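PDB 4PSM: ssDNA binding protein from Pyrococcus furiosus, which binds single-stranded DNA, probably trapping it in a system of tunnels that runs between the subunits of its assembly. Local coordinates for residues G8-R11 against N17-R20; I64-N69 against I75-D80; F48-E53 against L82-Y87; R21-I26 against V37-E42; Y87-E90 against L95-A98. All coordinates share one frame; numbering follows the deposited sequence.

Contact 1: G8-R11 against N17-R20; sequences GFVR and NKVR. With SO4 (sulfate ion), chain E.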
# COMPACT_ATOMS: atom_id res chain seq x y z
N GLY A 8 1.42 35.32 12.58
CA GLY A 8 2.75 35.83 12.30
C GLY A 8 2.62 36.64 11.04
O GLY A 8 1.50 36.93 10.60
N PHE A 9 3.74 37.01 10.44
CA PHE A 9 3.68 37.82 9.22
C PHE A 9 3.08 37.02 8.07
O PHE A 9 3.45 35.87 7.82
CB PHE A 9 5.06 38.34 8.82
CG PHE A 9 5.64 39.32 9.79
CD1 PHE A 9 5.15 40.62 9.85
CD2 PHE A 9 6.67 38.95 10.63
CE1 PHE A 9 5.69 41.55 10.74
CE2 PHE A 9 7.21 39.87 11.52
CZ PHE A 9 6.71 41.17 11.58
N VAL A 10 2.16 37.64 7.35
CA VAL A 10 1.58 37.01 6.18
C VAL A 10 1.09 38.06 5.19
O VAL A 10 0.47 39.06 5.56
CB VAL A 10 0.40 36.06 6.54
CG1 VAL A 10 -0.81 36.86 7.02
CG2 VAL A 10 0.05 35.16 5.34
N ARG A 11 1.41 37.84 3.92
CA ARG A 11 0.88 38.68 2.85
C ARG A 11 -0.63 38.65 2.95
O ARG A 11 -1.23 37.60 3.15
CB ARG A 11 1.34 38.14 1.50
CG ARG A 11 1.19 39.11 0.35
CD ARG A 11 1.94 38.60 -0.85
NE ARG A 11 2.00 39.57 -1.94
CZ ARG A 11 1.08 39.68 -2.88
NH1 ARG A 11 0.02 38.89 -2.88
NH2 ARG A 11 1.23 40.59 -3.84
N ASN A 17 -6.22 31.67 4.24
CA ASN A 17 -5.63 30.34 4.32
C ASN A 17 -4.74 30.17 5.55
O ASN A 17 -4.73 29.12 6.18
CB ASN A 17 -4.83 30.01 3.05
CG ASN A 17 -5.72 29.67 1.86
OD1 ASN A 17 -6.82 29.14 2.03
ND2 ASN A 17 -5.24 29.96 0.66
N LYS A 18 -3.98 31.21 5.89
CA LYS A 18 -3.05 31.11 7.00
C LYS A 18 -3.81 30.98 8.32
O LYS A 18 -3.42 30.21 9.20
CB LYS A 18 -2.11 32.32 7.05
CG LYS A 18 -1.05 32.21 8.12
CD LYS A 18 -0.14 31.00 7.87
CE LYS A 18 1.09 31.02 8.77
NZ LYS A 18 1.94 32.22 8.55
N VAL A 19 -4.88 31.74 8.45
CA VAL A 19 -5.72 31.65 9.63
C VAL A 19 -6.20 30.21 9.80
O VAL A 19 -6.03 29.61 10.86
CB VAL A 19 -6.92 32.62 9.53
CG1 VAL A 19 -7.97 32.29 10.58
CG2 VAL A 19 -6.45 34.05 9.68
N ARG A 20 -6.76 29.66 8.74
CA ARG A 20 -7.33 28.32 8.80
C ARG A 20 -6.26 27.28 9.14
O ARG A 20 -6.49 26.37 9.93
CB ARG A 20 -8.01 27.96 7.48
CG ARG A 20 -8.99 26.79 7.61
CD ARG A 20 -9.56 26.40 6.24
NE ARG A 20 -8.53 25.78 5.40
CZ ARG A 20 -8.74 25.33 4.17
NH1 ARG A 20 -9.95 25.43 3.62
NH2 ARG A 20 -7.75 24.79 3.48
S SO4 E . -0.94 39.42 -6.62
O1 SO4 E . -1.71 39.59 -7.85
O2 SO4 E . 0.08 38.39 -6.81
O3 SO4 E . -0.30 40.69 -6.27
O4 SO4 E . -1.83 39.03 -5.54
O HOH W 1 4.13 33.26 9.80
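At the turn from the sheet's outer strand 4-11 into helix 15-26, Val10 and Phe9 meet Lys18 in a small, buried contact that closes the chain's first strand-to-helix connection. The two aliphatic groups slide past each other in opposite senses: Val10 CG2 lies 4.0 Å from Lys18 CB, the one apolar touch here. Lys18 leaves its helix with CG opposite the backbone N (chi1 -175°), then bends at chi2 and chi4, which brings NZ back toward the strand. NZ stays 4.0 Å from Phe9 O, too far for a direct bond, and a water bridges the gap; it accepts from Lys18 NZ at 2.7 Å and donates a weak 3.3 Å bond to Phe9 O. The stronger protein partner of the ammonium is Thr7 O. Away from the helix, Arg11 runs extended and grips a sulfate with NH2 to O3 at 2.9 Å and NH1 to O4 at 3.2 Å. O3 sits at the guanidinium edge, in its plane, while NH1 also bonds Ser13 OG. A methionine at Arg11 would probably leave the sulfate without this two-pronged hold and Ser13 OG without its guanidinium partner. The chemistry thus separates two cationic roles: Lys18 ties helix to strand through carbonyls and water, whereas Arg11 pairs its two terminal nitrogens with an anion that probably came from the crystallisation liquor.

Contact 2: I64-N69 against I75-D80; sequences ISVDFN and IVWNLD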
# COMPACT_ATOMS: atom_id res chain seq x y z
N ILE A 64 -2.14 38.78 12.26
CA ILE A 64 -3.45 38.62 12.88
C ILE A 64 -3.36 37.83 14.18
O ILE A 64 -2.72 36.78 14.25
CB ILE A 64 -4.45 37.93 11.92
CG1 ILE A 64 -4.68 38.82 10.69
CG2 ILE A 64 -5.76 37.62 12.64
CD1 ILE A 64 -5.57 38.21 9.65
N SER A 65 -4.00 38.36 15.20
CA SER A 65 -4.07 37.71 16.50
C SER A 65 -5.52 37.72 16.96
O SER A 65 -6.27 38.65 16.71
CB SER A 65 -3.19 38.44 17.51
OG SER A 65 -1.90 38.68 16.99
N VAL A 66 -5.92 36.66 17.64
CA VAL A 66 -7.26 36.60 18.17
C VAL A 66 -7.37 35.47 19.18
O VAL A 66 -6.94 34.35 18.92
CB VAL A 66 -8.31 36.42 17.05
CG1 VAL A 66 -8.14 35.08 16.36
CG2 VAL A 66 -9.72 36.56 17.62
N ASP A 67 -7.92 35.79 20.34
CA ASP A 67 -8.19 34.79 21.35
C ASP A 67 -9.53 34.15 21.04
O ASP A 67 -10.42 34.78 20.44
CB ASP A 67 -8.20 35.40 22.75
CG ASP A 67 -6.80 35.73 23.24
OD1 ASP A 67 -6.20 34.88 23.93
OD2 ASP A 67 -6.30 36.83 22.92
N PHE A 68 -9.67 32.89 21.43
CA PHE A 68 -10.90 32.15 21.21
C PHE A 68 -10.99 31.07 22.27
O PHE A 68 -10.01 30.75 22.94
CB PHE A 68 -10.90 31.52 19.81
CG PHE A 68 -9.91 30.40 19.66
CD1 PHE A 68 -10.31 29.08 19.79
CD2 PHE A 68 -8.57 30.67 19.40
CE1 PHE A 68 -9.40 28.04 19.66
CE2 PHE A 68 -7.66 29.63 19.27
CZ PHE A 68 -8.07 28.32 19.39
N ASN A 69 -12.18 30.52 22.42
CA ASN A 69 -12.36 29.43 23.36
C ASN A 69 -13.05 28.26 22.69
O ASN A 69 -13.83 28.44 21.75
CB ASN A 69 -13.15 29.89 24.57
CG ASN A 69 -12.36 29.75 25.86
OD1 ASN A 69 -12.32 28.67 26.45
ND2 ASN A 69 -11.74 30.83 26.29
N ILE A 75 -15.66 26.31 18.32
CA ILE A 75 -14.77 27.45 18.44
C ILE A 75 -15.58 28.74 18.58
O ILE A 75 -16.34 29.11 17.68
CB ILE A 75 -13.80 27.56 17.24
CG1 ILE A 75 -12.92 26.31 17.15
CG2 ILE A 75 -12.94 28.81 17.35
CD1 ILE A 75 -12.06 26.25 15.92
N VAL A 76 -15.44 29.40 19.72
CA VAL A 76 -16.11 30.68 19.93
C VAL A 76 -15.08 31.81 19.93
O VAL A 76 -14.23 31.91 20.81
CB VAL A 76 -17.01 30.69 21.21
CG1 VAL A 76 -17.58 29.29 21.48
CG2 VAL A 76 -16.25 31.20 22.42
N TRP A 77 -15.14 32.64 18.90
CA TRP A 77 -14.19 33.72 18.78
C TRP A 77 -14.51 34.78 19.82
O TRP A 77 -15.66 34.96 20.21
CB TRP A 77 -14.23 34.33 17.38
CG TRP A 77 -13.84 33.38 16.29
CD1 TRP A 77 -14.63 32.90 15.29
CD2 TRP A 77 -12.54 32.81 16.08
NE1 TRP A 77 -13.91 32.06 14.47
CE2 TRP A 77 -12.63 31.98 14.93
CE3 TRP A 77 -11.31 32.90 16.75
CZ2 TRP A 77 -11.54 31.27 14.44
CZ3 TRP A 77 -10.23 32.18 16.26
CH2 TRP A 77 -10.35 31.38 15.12
N ASN A 78 -13.47 35.47 20.28
CA ASN A 78 -13.63 36.68 21.07
C ASN A 78 -13.23 37.86 20.19
O ASN A 78 -12.07 38.27 20.17
CB ASN A 78 -12.76 36.62 22.32
CG ASN A 78 -12.85 37.89 23.15
OD1 ASN A 78 -13.75 38.71 22.95
ND2 ASN A 78 -11.92 38.05 24.07
N LEU A 79 -14.20 38.38 19.45
CA LEU A 79 -13.95 39.41 18.46
C LEU A 79 -13.28 40.65 19.06
O LEU A 79 -12.60 41.40 18.36
CB LEU A 79 -15.26 39.80 17.77
CG LEU A 79 -15.67 38.96 16.55
CD1 LEU A 79 -14.76 37.78 16.23
CD2 LEU A 79 -17.17 38.63 16.44
N ASP A 80 -13.47 40.85 20.35
CA ASP A 80 -12.85 41.97 21.05
C ASP A 80 -11.33 41.85 21.00
O ASP A 80 -10.63 42.85 20.83
CB ASP A 80 -13.33 42.02 22.50
CG ASP A 80 -14.84 42.04 22.62
OD1 ASP A 80 -15.41 43.15 22.68
OD2 ASP A 80 -15.45 40.95 22.65
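Phe68 and Trp77 face each other as a non-hydrogen-bonded antiparallel pair, and the tight half of the contact is built round them. Phe68 CB comes within 3.4 Å of Trp77 CE3; the two six-membered rings, their centroids 5.4 Å apart, meet obliquely with planes at 61°. Ile75 CG2 lies over the centre of one indole face, 3.9 Å above its plane, and also touches Phe68 CD1 at 3.6 Å. Val66 crosses the indole at about a right angle, setting CG1 3.6 Å from Trp77 CZ3. Shortening Val66 to an alanine is likely to open a gap beside CZ3 and leave that corner of the indole less firmly wedged. Trp77 NE1 is satisfied by Ala39 O of helix 33-53. The other face is looser: beside exposed Asn69, the side chains of the hydrogen-bonded pair Asn69-Val76 come no nearer than 4.0 Å, CB to CG2. There the backbone does the work, with Val76 N to Asn69 O at 2.8 Å and nearly straight (177°), the return bond Asn69 N to Val76 O, and Asn78 N to Asp67 O at 3.1 Å. The two strands form the beta hairpin of 61-71 and 74-87, whose Phe68-Trp77 face packs on helices 15-26 and 33-53, with Asn69 and Val76 on the reverse.

Contact 3: F48-E53 against L82-Y87; sequences FEKLQE and LEIETY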
# COMPACT_ATOMS: atom_id res chain seq x y z
N PHE A 48 -11.72 40.21 6.57
CA PHE A 48 -11.71 40.77 5.23
C PHE A 48 -12.47 42.08 5.15
O PHE A 48 -12.12 42.96 4.37
CB PHE A 48 -12.30 39.79 4.22
CG PHE A 48 -12.30 40.30 2.82
CD1 PHE A 48 -11.20 40.10 2.00
CD2 PHE A 48 -13.39 40.99 2.31
CE1 PHE A 48 -11.20 40.57 0.70
CE2 PHE A 48 -13.38 41.47 1.01
CZ PHE A 48 -12.29 41.25 0.20
N GLU A 49 -13.54 42.20 5.95
CA GLU A 49 -14.28 43.45 6.02
C GLU A 49 -13.38 44.54 6.58
O GLU A 49 -13.29 45.62 6.02
CB GLU A 49 -15.53 43.28 6.88
CG GLU A 49 -16.58 42.35 6.28
CD GLU A 49 -17.73 42.08 7.23
OE1 GLU A 49 -17.53 42.19 8.46
OE2 GLU A 49 -18.83 41.75 6.74
N LYS A 50 -12.69 44.23 7.68
CA LYS A 50 -11.78 45.16 8.31
C LYS A 50 -10.60 45.52 7.40
O LYS A 50 -10.22 46.69 7.32
CB LYS A 50 -11.29 44.61 9.64
CG LYS A 50 -12.42 44.23 10.58
CD LYS A 50 -12.04 44.39 12.04
CE LYS A 50 -13.29 44.50 12.91
NZ LYS A 50 -12.97 44.88 14.31
N LEU A 51 -10.04 44.54 6.71
CA LEU A 51 -8.96 44.82 5.76
C LEU A 51 -9.43 45.78 4.67
O LEU A 51 -8.66 46.62 4.21
CB LEU A 51 -8.40 43.55 5.12
CG LEU A 51 -7.79 42.51 6.06
CD1 LEU A 51 -7.25 41.28 5.33
CD2 LEU A 51 -6.78 43.12 7.02
N GLN A 52 -10.68 45.63 4.25
CA GLN A 52 -11.28 46.54 3.27
C GLN A 52 -11.35 47.95 3.85
O GLN A 52 -10.93 48.92 3.22
CB GLN A 52 -12.68 46.08 2.88
CG GLN A 52 -12.75 45.19 1.65
CD GLN A 52 -14.17 45.02 1.14
OE1 GLN A 52 -15.13 45.44 1.79
NE2 GLN A 52 -14.31 44.42 -0.03
N GLU A 53 -11.89 48.06 5.05
CA GLU A 53 -12.07 49.33 5.72
C GLU A 53 -10.72 50.00 5.96
O GLU A 53 -10.61 51.22 5.93
CB GLU A 53 -12.80 49.13 7.05
CG GLU A 53 -13.50 50.37 7.58
CD GLU A 53 -14.77 50.70 6.80
OE1 GLU A 53 -15.77 49.97 6.95
OE2 GLU A 53 -14.76 51.69 6.04
N LEU A 82 -9.43 40.58 18.78
CA LEU A 82 -8.85 40.57 17.44
C LEU A 82 -7.96 41.77 17.17
O LEU A 82 -8.39 42.92 17.29
CB LEU A 82 -9.93 40.50 16.36
CG LEU A 82 -9.36 40.56 14.95
CD1 LEU A 82 -8.56 39.30 14.65
CD2 LEU A 82 -10.45 40.78 13.91
N GLU A 83 -6.73 41.49 16.78
CA GLU A 83 -5.78 42.53 16.41
C GLU A 83 -5.28 42.28 14.99
O GLU A 83 -4.90 41.17 14.63
CB GLU A 83 -4.61 42.57 17.39
CG GLU A 83 -4.85 41.79 18.67
CD GLU A 83 -3.88 42.18 19.78
OE1 GLU A 83 -3.04 41.35 20.16
OE2 GLU A 83 -3.99 43.32 20.28
N ILE A 84 -5.31 43.33 14.18
CA ILE A 84 -4.79 43.25 12.83
C ILE A 84 -3.69 44.30 12.65
O ILE A 84 -3.97 45.47 12.39
CB ILE A 84 -5.88 43.49 11.77
CG1 ILE A 84 -7.06 42.54 11.98
CG2 ILE A 84 -5.30 43.33 10.37
CD1 ILE A 84 -8.17 42.74 10.99
N GLU A 85 -2.44 43.88 12.81
CA GLU A 85 -1.30 44.72 12.50
C GLU A 85 -1.09 44.73 11.00
O GLU A 85 -1.12 43.69 10.35
CB GLU A 85 -0.05 44.21 13.20
CG GLU A 85 -0.17 44.19 14.72
CD GLU A 85 1.03 43.53 15.38
OE1 GLU A 85 1.92 43.04 14.65
OE2 GLU A 85 1.07 43.49 16.63
N THR A 86 -0.89 45.91 10.44
CA THR A 86 -0.72 46.05 9.00
C THR A 86 0.65 46.62 8.65
O THR A 86 1.22 47.39 9.41
CB THR A 86 -1.83 46.92 8.38
OG1 THR A 86 -1.44 47.33 7.06
CG2 THR A 86 -2.08 48.15 9.24
N TYR A 87 1.17 46.24 7.49
CA TYR A 87 2.47 46.71 7.05
C TYR A 87 2.44 47.00 5.56
O TYR A 87 2.44 46.07 4.76
CB TYR A 87 3.55 45.68 7.38
CG TYR A 87 3.58 45.33 8.84
CD1 TYR A 87 4.40 46.02 9.72
CD2 TYR A 87 2.77 44.32 9.35
CE1 TYR A 87 4.42 45.70 11.07
CE2 TYR A 87 2.79 44.00 10.69
CZ TYR A 87 3.62 44.69 11.55
OH TYR A 87 3.65 44.39 12.89
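The last turns of helix 33-53 lie beside the end of strand 74-87, outermost in this chain's sheet, with Leu51 CA and Ile84 CA, the nearest pair, 8.4 Å apart. This is helix-on-sheet packing of a two-layer alpha/beta fold, joined by side chains alone. Ile84 reaches toward the helix and divides its two branches between neighbouring helix residues. With CG1 opposite the carbonyl carbon (chi1 -54°) and CG2 on the carbonyl side, CG2 meets Leu51 CD2 at 3.7 Å while the far methyl, CD1, touches Lys50 CB at 3.9 Å. Leu51 is buried, and its CD2 branch does the touching; the same side chain also rests on Tyr15 of helix 15-26, so it fills the angle between two helices and the strand. Lys50 sits at the solvent border. Its chain runs on extended beyond CG, and CD passes 4.4 Å from Leu82 CD2, a loose apolar brush. Leu82 in turn packs on Ile64 and Val66 of the central strand. Glu85 and Tyr87 stand on the face of the strand away from this helix. There Glu85 has a long, weak ion pair with Arg63, and the Tyr87 ring meets Phe9 edge-to-face. Tyr87 OH donates to Glu85 OE1 at 2.8 Å, with OE1 in the plane of the phenol ring but the hydroxyl reaching it from above the carboxylate plane, 45° out.

Contact 4: R21-I26 against V37-E42; sequences RVLFAI and VKAAGE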
# COMPACT_ATOMS: atom_id res chain seq x y z
N ARG A 21 -5.07 27.44 8.56
CA ARG A 21 -3.97 26.52 8.82
C ARG A 21 -3.57 26.52 10.28
O ARG A 21 -3.42 25.46 10.89
CB ARG A 21 -2.79 26.83 7.91
CG ARG A 21 -3.06 26.47 6.47
CD ARG A 21 -2.05 27.08 5.54
NE ARG A 21 -0.69 26.87 6.00
CZ ARG A 21 0.37 27.41 5.41
NH1 ARG A 21 0.19 28.19 4.36
NH2 ARG A 21 1.59 27.18 5.88
N VAL A 22 -3.41 27.71 10.85
CA VAL A 22 -3.02 27.85 12.24
C VAL A 22 -4.10 27.28 13.14
O VAL A 22 -3.82 26.57 14.11
CB VAL A 22 -2.77 29.32 12.60
CG1 VAL A 22 -2.33 29.46 14.06
CG2 VAL A 22 -1.71 29.89 11.67
N LEU A 23 -5.34 27.60 12.82
CA LEU A 23 -6.49 27.09 13.56
C LEU A 23 -6.52 25.54 13.58
O LEU A 23 -6.71 24.93 14.64
CB LEU A 23 -7.78 27.67 12.99
CG LEU A 23 -9.04 27.49 13.83
CD1 LEU A 23 -8.77 27.91 15.27
CD2 LEU A 23 -10.17 28.29 13.24
N PHE A 24 -6.32 24.91 12.43
CA PHE A 24 -6.26 23.45 12.37
C PHE A 24 -5.18 22.89 13.29
O PHE A 24 -5.39 21.89 13.97
CB PHE A 24 -6.00 22.94 10.96
CG PHE A 24 -7.24 22.69 10.17
CD1 PHE A 24 -8.08 21.64 10.51
CD2 PHE A 24 -7.55 23.48 9.08
CE1 PHE A 24 -9.24 21.41 9.79
CE2 PHE A 24 -8.71 23.24 8.34
CZ PHE A 24 -9.55 22.20 8.70
N ALA A 25 -4.03 23.55 13.31
CA ALA A 25 -2.89 23.06 14.06
C ALA A 25 -3.09 23.15 15.58
O ALA A 25 -2.72 22.24 16.31
CB ALA A 25 -1.62 23.79 13.64
N ILE A 26 -3.70 24.24 16.04
CA ILE A 26 -3.84 24.47 17.47
C ILE A 26 -5.09 23.84 18.10
O ILE A 26 -5.16 23.66 19.31
CB ILE A 26 -3.76 25.97 17.83
CG1 ILE A 26 -4.97 26.73 17.29
CG2 ILE A 26 -2.45 26.58 17.29
CD1 ILE A 26 -4.84 28.25 17.40
N VAL A 37 -13.19 24.62 9.81
CA VAL A 37 -13.51 25.26 8.55
C VAL A 37 -14.58 26.32 8.75
O VAL A 37 -14.51 27.41 8.20
CB VAL A 37 -13.98 24.24 7.50
CG1 VAL A 37 -14.70 24.93 6.34
CG2 VAL A 37 -12.80 23.43 6.99
N LYS A 38 -15.56 25.98 9.57
CA LYS A 38 -16.69 26.86 9.82
C LYS A 38 -16.26 28.08 10.63
O LYS A 38 -16.60 29.21 10.31
CB LYS A 38 -17.80 26.07 10.53
CG LYS A 38 -19.13 26.79 10.65
CD LYS A 38 -19.19 27.69 11.87
CE LYS A 38 -20.57 27.66 12.51
NZ LYS A 38 -21.65 27.87 11.50
N ALA A 39 -15.49 27.85 11.69
CA ALA A 39 -15.02 28.93 12.55
C ALA A 39 -14.09 29.89 11.79
O ALA A 39 -14.20 31.11 11.91
CB ALA A 39 -14.32 28.38 13.79
N ALA A 40 -13.18 29.33 11.02
CA ALA A 40 -12.22 30.13 10.28
C ALA A 40 -12.93 30.95 9.22
O ALA A 40 -12.62 32.11 9.00
CB ALA A 40 -11.15 29.23 9.64
N GLY A 41 -13.90 30.33 8.55
CA GLY A 41 -14.66 31.02 7.52
C GLY A 41 -15.30 32.27 8.08
O GLY A 41 -15.29 33.32 7.45
N GLU A 42 -15.84 32.16 9.29
CA GLU A 42 -16.49 33.29 9.94
C GLU A 42 -15.49 34.40 10.24
O GLU A 42 -15.69 35.54 9.85
CB GLU A 42 -17.17 32.84 11.23
CG GLU A 42 -18.26 31.79 11.04
CD GLU A 42 -18.93 31.41 12.34
OE1 GLU A 42 -19.89 30.61 12.31
OE2 GLU A 42 -18.50 31.91 13.41
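The Phe24 ring meets Val37 with its edge: Val37 CG2 lies near the ring plane, 3.9 Å from CZ. The two side chains run side by side and point the same way. Val37 starts with its CB directed away from the opposite helix, yet CG2, placed beside the backbone N, still reaches the rim of the ring. Further partners of the phenyl are Pro33 and Val36 of the same chain and Leu146 of the second subunit, so Phe24 joins the helix pair to the assembly. Arg21, the other flat group, turns aside and serves different neighbours, with NH1 in a salt bridge to Glu106 and NE bonded to Glu140 O of the second subunit. Deeper in, Leu23 carries the contact. With CG opposite the backbone N (chi1 -166°), it sends CD2 straight onto the facing helix, 3.8 Å from Ala40 CB and 3.9 Å from Ala40 N, with Ala39 CB a little farther at 4.2 Å. The small alanines let one leucine branch press down to the backbone, and the CA atoms of Leu23 and Ala40 approach to 7.3 Å. Leu23 also packs on Ile75 and Leu5, which line the sheet beneath. No hydrogen bond crosses between the segments; the joint is wholly apolar and buried. The segment axes pass 9.9 Å apart at 142°, closer to antiparallel than perpendicular, as in a helical hairpin laid as one layer over a beta sheet.

Contact 5: Y87-E90 against L95-A98; sequences YKKE and LALA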
# COMPACT_ATOMS: atom_id res chain seq x y z
N TYR A 87 1.17 46.24 7.49
CA TYR A 87 2.47 46.71 7.05
C TYR A 87 2.44 47.00 5.56
O TYR A 87 2.44 46.07 4.76
CB TYR A 87 3.55 45.68 7.38
CG TYR A 87 3.58 45.33 8.84
CD1 TYR A 87 4.40 46.02 9.72
CD2 TYR A 87 2.77 44.32 9.35
CE1 TYR A 87 4.42 45.70 11.07
CE2 TYR A 87 2.79 44.00 10.69
CZ TYR A 87 3.62 44.69 11.55
OH TYR A 87 3.65 44.39 12.89
N LYS A 88 2.40 48.28 5.21
CA LYS A 88 2.28 48.68 3.82
C LYS A 88 3.52 48.31 3.02
O LYS A 88 4.64 48.52 3.48
CB LYS A 88 2.02 50.18 3.72
CG LYS A 88 0.90 50.66 4.62
CD LYS A 88 -0.44 50.07 4.21
CE LYS A 88 -0.80 50.44 2.78
NZ LYS A 88 -2.22 50.10 2.42
N LYS A 89 3.31 47.73 1.84
CA LYS A 89 4.40 47.33 0.98
C LYS A 89 5.43 48.45 0.80
O LYS A 89 6.63 48.22 0.91
CB LYS A 89 3.86 46.89 -0.39
CG LYS A 89 4.96 46.53 -1.39
CD LYS A 89 4.40 46.41 -2.80
CE LYS A 89 5.50 46.08 -3.79
NZ LYS A 89 4.97 45.93 -5.18
N GLU A 90 4.94 49.66 0.53
CA GLU A 90 5.81 50.80 0.25
C GLU A 90 6.66 51.21 1.46
O GLU A 90 7.72 51.82 1.30
CB GLU A 90 4.99 51.99 -0.25
CG GLU A 90 5.46 52.55 -1.58
CD GLU A 90 4.32 52.77 -2.55
OE1 GLU A 90 3.33 52.01 -2.49
OE2 GLU A 90 4.42 53.70 -3.38
N LEU A 95 10.08 43.15 3.65
CA LEU A 95 9.13 42.26 4.30
C LEU A 95 8.08 41.81 3.30
O LEU A 95 7.74 40.62 3.21
CB LEU A 95 8.45 42.98 5.46
CG LEU A 95 7.46 42.13 6.26
CD1 LEU A 95 8.20 41.11 7.11
CD2 LEU A 95 6.57 43.01 7.12
N ALA A 96 7.57 42.76 2.53
CA ALA A 96 6.55 42.47 1.53
C ALA A 96 7.10 41.50 0.50
O ALA A 96 6.41 40.57 0.08
CB ALA A 96 6.08 43.74 0.86
N LEU A 97 8.34 41.72 0.09
CA LEU A 97 8.98 40.86 -0.89
C LEU A 97 9.10 39.45 -0.35
O LEU A 97 8.81 38.49 -1.04
CB LEU A 97 10.35 41.41 -1.31
CG LEU A 97 11.20 40.45 -2.16
CD1 LEU A 97 10.43 39.93 -3.37
CD2 LEU A 97 12.53 41.09 -2.59
N ALA A 98 9.54 39.35 0.90
CA ALA A 98 9.75 38.06 1.55
C ALA A 98 8.45 37.27 1.67
O ALA A 98 8.43 36.06 1.46
CB ALA A 98 10.39 38.26 2.92
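Lys89, which touches Ala96 across the contact, hydrogen-bonds through its backbone N to Asp60 OD1, while Lys88 NZ makes a salt bridge to Asp60 OD2. These bonds pin the loop after strand 74-87 just where Lys89 and Tyr87 meet the start of the long helix 93-141. No hydrogen bond crosses the contact itself, which rests on two apolar touches. Lys89 sets CG 3.8 Å from Ala96 CB, and its own CA is only slightly farther from that methyl, at 4.0 Å. The backbones are close as well, with CA atoms of Lys89 and Ala96 5.3 Å apart, a spacing that the short alanine side chain allows. Beyond CG the lysine chain runs out extended, carrying its end away from the helix; the side chain also touches Glu59. In the first turn of the helix, Leu95 is buried; with CG opposite the backbone N (chi1 -178°) its CD2 branch drops onto the root of the tyrosine side chain, 4.0 Å from Tyr87 CB and 4.2 Å from Tyr87 CG. The side chains meet at an oblique angle. Leu95 also packs on Val61 of the central strand and on Ala98 of the third subunit, while Tyr87 touches Lys94 of that same subunit. The loop thus folds back against the first turn of the helix, a strand-to-helix reversal at the root of a predicted coiled coil that here takes part in subunit packing.

In the fold
Along the chain contact 1 closes first, then contact 4, both using helix 15-26, their centres 11 Å apart. Contact 2, the hairpin of strands 61-71 and 74-87, is nested inside the loop closed by contact 3, and contact 5 follows where contact 3 ends, sharing Tyr87. Contacts 1, 2 and 3 all reach the three-stranded antiparallel sheet; contacts 3 and 4 share helix 33-53, with centres about 17 Å apart. Contact 2 abuts contact 4 through Trp77 and Leu23, joining sheet to helices. Contact 5, about 26 Å from contact 2 by centres, leads into the long helix. A compact alpha/beta head thus carries a projecting helix, and every contact but contact 2 meets another subunit.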